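Local coordinates for protein xylulose kinase (Bifidobacterium adolescentis ATCC 15703, PDB 3I8B) that probably phosphorylates D-xylulose to D-xylulose 5-phosphate at the expense of ATP, as a member of the FGGY carbohydrate kinase family, at residues Y308-V314 / L417-L421; T366-Y370 / A501-R506. All coordinates share one frame. Numbering follows the deposited sequence.

Overall arrangement
Both contacts lie on the same side of the chain's centre, their centres 19 Å apart and their nearest atoms about 7 Å apart, so they do not touch. Helix 396-420 joins them: its C-terminal end and the residue after it supply 417-421 to contact 1, while Cys409, Ser410 and Asp413, further back along it, meet Tyr502 of contact 2. The loop around Thr376 to Arg379 also reaches both, with Thr376 against Ala313 and Leu417, and Pro377 against Tyr370. Contact 1 is the more central, 16 Å from the chain's centre against 26 Å, and the Val314 side chain is about 12 Å from that of Gln74, predicted to bind substrate. Contact 2 lies away from known or predicted sites.

Contact 1 of 2, residues Y308-V314 / L417-L421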
loop_
_atom_site.group_PDB
_atom_site.type_symbol
_atom_site.label_atom_id
_atom_site.label_comp_id
_atom_site.label_asym_id
_atom_site.label_seq_id
_atom_site.Cartn_x
_atom_site.Cartn_y
_atom_site.Cartn_z
ATOM N N TYR A 308 11.062 -11.646 2.958
ATOM C CA TYR A 308 11.566 -11.198 4.255
ATOM C C TYR A 308 12.820 -10.324 4.131
ATOM O O TYR A 308 13.930 -10.834 4.089
ATOM C CB TYR A 308 11.867 -12.414 5.141
ATOM C CG TYR A 308 10.652 -13.237 5.503
ATOM C CD1 TYR A 308 9.794 -12.826 6.510
ATOM C CD2 TYR A 308 10.370 -14.434 4.846
ATOM C CE1 TYR A 308 8.677 -13.562 6.843
ATOM C CE2 TYR A 308 9.253 -15.188 5.179
ATOM C CZ TYR A 308 8.413 -14.746 6.182
ATOM O OH TYR A 308 7.306 -15.475 6.533
ATOM N N ASP A 309 12.639 -9.012 4.063
ATOM C CA ASP A 309 13.775 -8.096 4.100
ATOM C C ASP A 309 14.182 -7.820 5.557
ATOM O O ASP A 309 13.637 -6.927 6.193
ATOM C CB ASP A 309 13.438 -6.792 3.373
ATOM C CG ASP A 309 14.528 -5.738 3.526
ATOM O OD1 ASP A 309 15.635 -6.087 4.001
ATOM O OD2 ASP A 309 14.271 -4.565 3.177
ATOM N N LEU A 310 15.133 -8.600 6.074
ATOM C CA LEU A 310 15.548 -8.522 7.480
ATOM C C LEU A 310 16.018 -7.127 7.864
ATOM O O LEU A 310 16.129 -6.778 9.045
ATOM C CB LEU A 310 16.649 -9.549 7.776
ATOM C CG LEU A 310 16.263 -10.994 7.457
ATOM C CD1 LEU A 310 17.357 -11.971 7.892
ATOM C CD2 LEU A 310 14.917 -11.344 8.096
ATOM N N THR A 311 16.282 -6.340 6.837
ATOM C CA THR A 311 16.692 -4.951 6.950
ATOM C C THR A 311 15.541 -4.024 7.363
ATOM O O THR A 311 15.760 -2.978 7.976
ATOM C CB THR A 311 17.235 -4.516 5.582
ATOM O OG1 THR A 311 18.663 -4.440 5.630
ATOM C CG2 THR A 311 16.634 -3.218 5.136
ATOM N N GLY A 312 14.315 -4.402 7.006
ATOM C CA GLY A 312 13.143 -3.621 7.358
ATOM C C GLY A 312 12.873 -2.462 6.414
ATOM O O GLY A 312 12.177 -1.509 6.779
ATOM N N ALA A 313 13.429 -2.530 5.206
ATOM C CA ALA A 313 13.127 -1.541 4.178
ATOM C C ALA A 313 11.882 -1.973 3.396
ATOM O O ALA A 313 10.886 -1.251 3.314
ATOM C CB ALA A 313 14.309 -1.372 3.229
ATOM N N VAL A 314 11.961 -3.153 2.806
ATOM C CA VAL A 314 10.852 -3.665 2.025
ATOM C C VAL A 314 9.807 -4.278 2.946
ATOM O O VAL A 314 10.109 -5.166 3.742
ATOM C CB VAL A 314 11.320 -4.698 0.974
ATOM C CG1 VAL A 314 10.211 -4.958 -0.032
ATOM C CG2 VAL A 314 12.564 -4.199 0.261
ATOM N N LEU A 417 16.773 -5.293 -4.730
ATOM C CA LEU A 417 16.520 -5.691 -3.356
ATOM C C LEU A 417 15.354 -6.685 -3.283
ATOM O O LEU A 417 15.430 -7.707 -2.589
ATOM C CB LEU A 417 16.224 -4.465 -2.515
ATOM C CG LEU A 417 15.998 -4.674 -1.025
ATOM C CD1 LEU A 417 17.205 -5.323 -0.381
ATOM C CD2 LEU A 417 15.706 -3.336 -0.377
ATOM N N ILE A 418 14.271 -6.392 -3.998
ATOM C CA ILE A 418 13.131 -7.315 -4.023
ATOM C C ILE A 418 13.547 -8.668 -4.594
ATOM O O ILE A 418 13.250 -9.706 -4.014
ATOM C CB ILE A 418 11.922 -6.727 -4.778
ATOM C CG1 ILE A 418 11.330 -5.574 -3.960
ATOM C CG2 ILE A 418 10.874 -7.827 -5.055
ATOM C CD1 ILE A 418 10.266 -4.742 -4.666
ATOM N N ARG A 419 14.271 -8.653 -5.708
ATOM C CA ARG A 419 14.846 -9.877 -6.256
ATOM C C ARG A 419 15.667 -10.647 -5.228
ATOM O O ARG A 419 15.607 -11.877 -5.170
ATOM C CB ARG A 419 15.710 -9.572 -7.485
ATOM C CG ARG A 419 14.948 -9.063 -8.677
ATOM C CD ARG A 419 15.873 -8.887 -9.875
ATOM N NE ARG A 419 15.134 -8.684 -11.113
ATOM C CZ ARG A 419 15.244 -7.613 -11.891
ATOM N NH1 ARG A 419 16.076 -6.630 -11.571
ATOM N NH2 ARG A 419 14.523 -7.529 -12.999
ATOM N N SER A 420 16.420 -9.919 -4.402
ATOM C CA SER A 420 17.283 -10.536 -3.402
ATOM C C SER A 420 16.477 -11.250 -2.315
ATOM O O SER A 420 17.001 -12.126 -1.624
ATOM C CB SER A 420 18.219 -9.497 -2.770
ATOM O OG SER A 420 17.588 -8.845 -1.680
ATOM N N LEU A 421 15.206 -10.884 -2.180
ATOM C CA LEU A 421 14.305 -11.562 -1.242
ATOM C C LEU A 421 13.720 -12.850 -1.842
ATOM O O LEU A 421 12.860 -13.492 -1.239
ATOM C CB LEU A 421 13.166 -10.626 -0.812
ATOM C CG LEU A 421 13.576 -9.255 -0.272
ATOM C CD1 LEU A 421 12.347 -8.427 0.087
ATOM C CD2 LEU A 421 14.519 -9.378 0.929
HETATM O O HOH W 1 12.586 -13.625 1.502
#
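A water carries the polar link between these segments, accepting from Tyr308 N at 2.9 Å and donating to Leu421 O at 2.8 Å; the remaining contact is essentially van der Waals. Asp309, although buried and pointing toward the helix, spends its carboxylate on its own loop: OD2 accepts from Val314 N at 2.7 Å and from Ala313 N at 3.0 Å. Both bonds draw back the backbone after the type I beta turn, Asp309 to Gly312, itself closed by Gly312 N to Asp309 O at 2.7 Å. This loop leads into edge strand 315-318 of the larger sheet in the actin-like C-terminal domain, and Leu310 reaches helix 122-134 of the N-terminal FGGY family region. Val314 docks on the end of helix 396-420 and the residue that follows, with CG2 3.3 Å from Leu417 CD2, CG1 4.1 Å from Ile418 CG1 and CB 4.0 Å from Leu421 CD1. Leu421 fits beside the loop backbone: its CD2 lies 3.5 Å from both Tyr308 O and Asp309 CA.

Contact 2 of 2, residues T366-Y370 / A501-R506; sequences TLVPY and AYAKAR
In this strand-on-helix contact the chain's last helix, 496-506, packs on a small two-stranded antiparallel ribbon, strands 366-368 and 385-387, in the actin-like C-terminal domain of the FGGY kinase fold, away from known or predicted sites. The segment axes approach to 8.2 Å and cross at -52°, with CA atoms of Thr366 and Tyr502 6.1 Å apart and those of Val368 and Arg506 5.9 Å apart. Extended backbone runs from Thr366 to Val368; Pro369 (phi/psi -86/48°) then centres an inverse gamma turn, with a weak Tyr370 N to Val368 O bond of 2.9 Å. Thr366 (chi1 m) and Val368 (chi1 t) press on Ala505, whose CB lies 3.7 Å from Thr366 CG2 and 3.8 Å from Val368 CG2. Val368 CG2 is also 3.8 Å from Arg506 CB, while Arg506 NE turns to Asp413 of helix 396-420 in a salt bridge. Tyr502 (chi1 t, chi2 -89°) turns its ring edge to the end of the strand and the proline: CE2 lies 3.3 Å from Leu367 O, a buried carbonyl without a hydrogen-bond partner, and 3.7 Å from Pro369 CD. One water joins the two hydroxyls, 2.8 Å from both Tyr370 OH (chi1 m) and Tyr502 OH.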
loop_
_atom_site.group_PDB
_atom_site.type_symbol
_atom_site.label_atom_id
_atom_site.label_comp_id
_atom_site.label_asym_id
_atom_site.label_seq_id
_atom_site.Cartn_x
_atom_site.Cartn_y
_atom_site.Cartn_z
ATOM N N THR A 366 27.803 10.570 -10.199
ATOM C CA THR A 366 26.727 9.757 -9.657
ATOM C C THR A 366 26.018 10.504 -8.535
ATOM O O THR A 366 26.662 11.091 -7.653
ATOM C CB THR A 366 27.268 8.443 -9.095
ATOM O OG1 THR A 366 27.852 7.678 -10.154
ATOM C CG2 THR A 366 26.154 7.642 -8.441
ATOM N N LEU A 367 24.692 10.493 -8.585
ATOM C CA LEU A 367 23.870 11.012 -7.504
ATOM C C LEU A 367 23.255 9.855 -6.737
ATOM O O LEU A 367 22.631 8.982 -7.348
ATOM C CB LEU A 367 22.741 11.884 -8.065
ATOM C CG LEU A 367 21.678 12.300 -7.041
ATOM C CD1 LEU A 367 22.322 13.082 -5.875
ATOM C CD2 LEU A 367 20.549 13.105 -7.690
ATOM N N VAL A 368 23.457 9.828 -5.420
ATOM C CA VAL A 368 22.676 8.969 -4.535
ATOM C C VAL A 368 21.658 9.877 -3.868
ATOM O O VAL A 368 21.986 10.620 -2.942
ATOM C CB VAL A 368 23.535 8.255 -3.473
ATOM C CG1 VAL A 368 22.650 7.426 -2.520
ATOM C CG2 VAL A 368 24.575 7.371 -4.138
ATOM N N PRO A 369 20.406 9.826 -4.340
ATOM C CA PRO A 369 19.443 10.894 -4.076
ATOM C C PRO A 369 18.685 10.747 -2.767
ATOM O O PRO A 369 17.462 10.882 -2.789
ATOM C CB PRO A 369 18.436 10.740 -5.225
ATOM C CG PRO A 369 18.760 9.416 -5.899
ATOM C CD PRO A 369 19.781 8.714 -5.076
ATOM N N TYR A 370 19.370 10.487 -1.660
ATOM C CA TYR A 370 18.676 10.318 -0.387
ATOM C C TYR A 370 18.355 11.666 0.267
ATOM O O TYR A 370 18.630 11.884 1.447
ATOM C CB TYR A 370 19.474 9.423 0.570
ATOM C CG TYR A 370 19.772 8.035 0.037
ATOM C CD1 TYR A 370 19.090 7.519 -1.065
ATOM C CD2 TYR A 370 20.717 7.227 0.655
ATOM C CE1 TYR A 370 19.363 6.244 -1.550
ATOM C CE2 TYR A 370 20.990 5.964 0.183
ATOM C CZ TYR A 370 20.315 5.478 -0.914
ATOM O OH TYR A 370 20.604 4.218 -1.364
ATOM N N ALA A 501 27.791 1.778 -11.148
ATOM C CA ALA A 501 28.411 2.952 -10.531
ATOM C C ALA A 501 27.581 3.469 -9.356
ATOM O O ALA A 501 28.119 3.838 -8.315
ATOM C CB ALA A 501 28.605 4.058 -11.566
ATOM N N TYR A 502 26.267 3.498 -9.540
ATOM C CA TYR A 502 25.349 3.936 -8.505
ATOM C C TYR A 502 25.482 3.039 -7.286
ATOM O O TYR A 502 25.533 3.518 -6.156
ATOM C CB TYR A 502 23.907 3.891 -9.027
ATOM C CG TYR A 502 22.854 4.257 -8.001
ATOM C CD1 TYR A 502 22.294 3.292 -7.173
ATOM C CD2 TYR A 502 22.415 5.573 -7.864
ATOM C CE1 TYR A 502 21.329 3.628 -6.235
ATOM C CE2 TYR A 502 21.449 5.917 -6.935
ATOM C CZ TYR A 502 20.914 4.945 -6.116
ATOM O OH TYR A 502 19.952 5.286 -5.187
ATOM N N ALA A 503 25.531 1.733 -7.517
ATOM C CA ALA A 503 25.601 0.787 -6.410
ATOM C C ALA A 503 26.871 0.993 -5.596
ATOM O O ALA A 503 26.827 0.992 -4.364
ATOM C CB ALA A 503 25.500 -0.648 -6.905
ATOM N N LYS A 504 27.997 1.166 -6.282
ATOM C CA LYS A 504 29.244 1.482 -5.598
ATOM C C LYS A 504 29.055 2.707 -4.716
ATOM O O LYS A 504 29.298 2.650 -3.514
ATOM C CB LYS A 504 30.387 1.706 -6.595
ATOM C CG LYS A 504 30.946 0.416 -7.196
ATOM C CD LYS A 504 32.173 0.677 -8.069
ATOM C CE LYS A 504 32.720 -0.619 -8.680
ATOM N NZ LYS A 504 31.893 -1.102 -9.817
ATOM N N ALA A 505 28.590 3.802 -5.310
ATOM C CA ALA A 505 28.425 5.058 -4.576
ATOM C C ALA A 505 27.546 4.935 -3.337
ATOM O O ALA A 505 27.912 5.419 -2.276
ATOM C CB ALA A 505 27.901 6.169 -5.495
ATOM N N ARG A 506 26.389 4.291 -3.465
ATOM C CA ARG A 506 25.451 4.228 -2.347
ATOM C C ARG A 506 25.942 3.289 -1.266
ATOM O O ARG A 506 25.517 3.382 -0.116
ATOM C CB ARG A 506 24.054 3.822 -2.819
ATOM C CG ARG A 506 23.947 2.396 -3.316
ATOM C CD ARG A 506 23.371 1.455 -2.261
ATOM N NE ARG A 506 22.816 0.278 -2.920
ATOM C CZ ARG A 506 23.456 -0.877 -3.071
ATOM N NH1 ARG A 506 24.679 -1.025 -2.586
ATOM N NH2 ARG A 506 22.873 -1.885 -3.713
HETATM O O HOH W 2 19.256 3.191 -3.541
#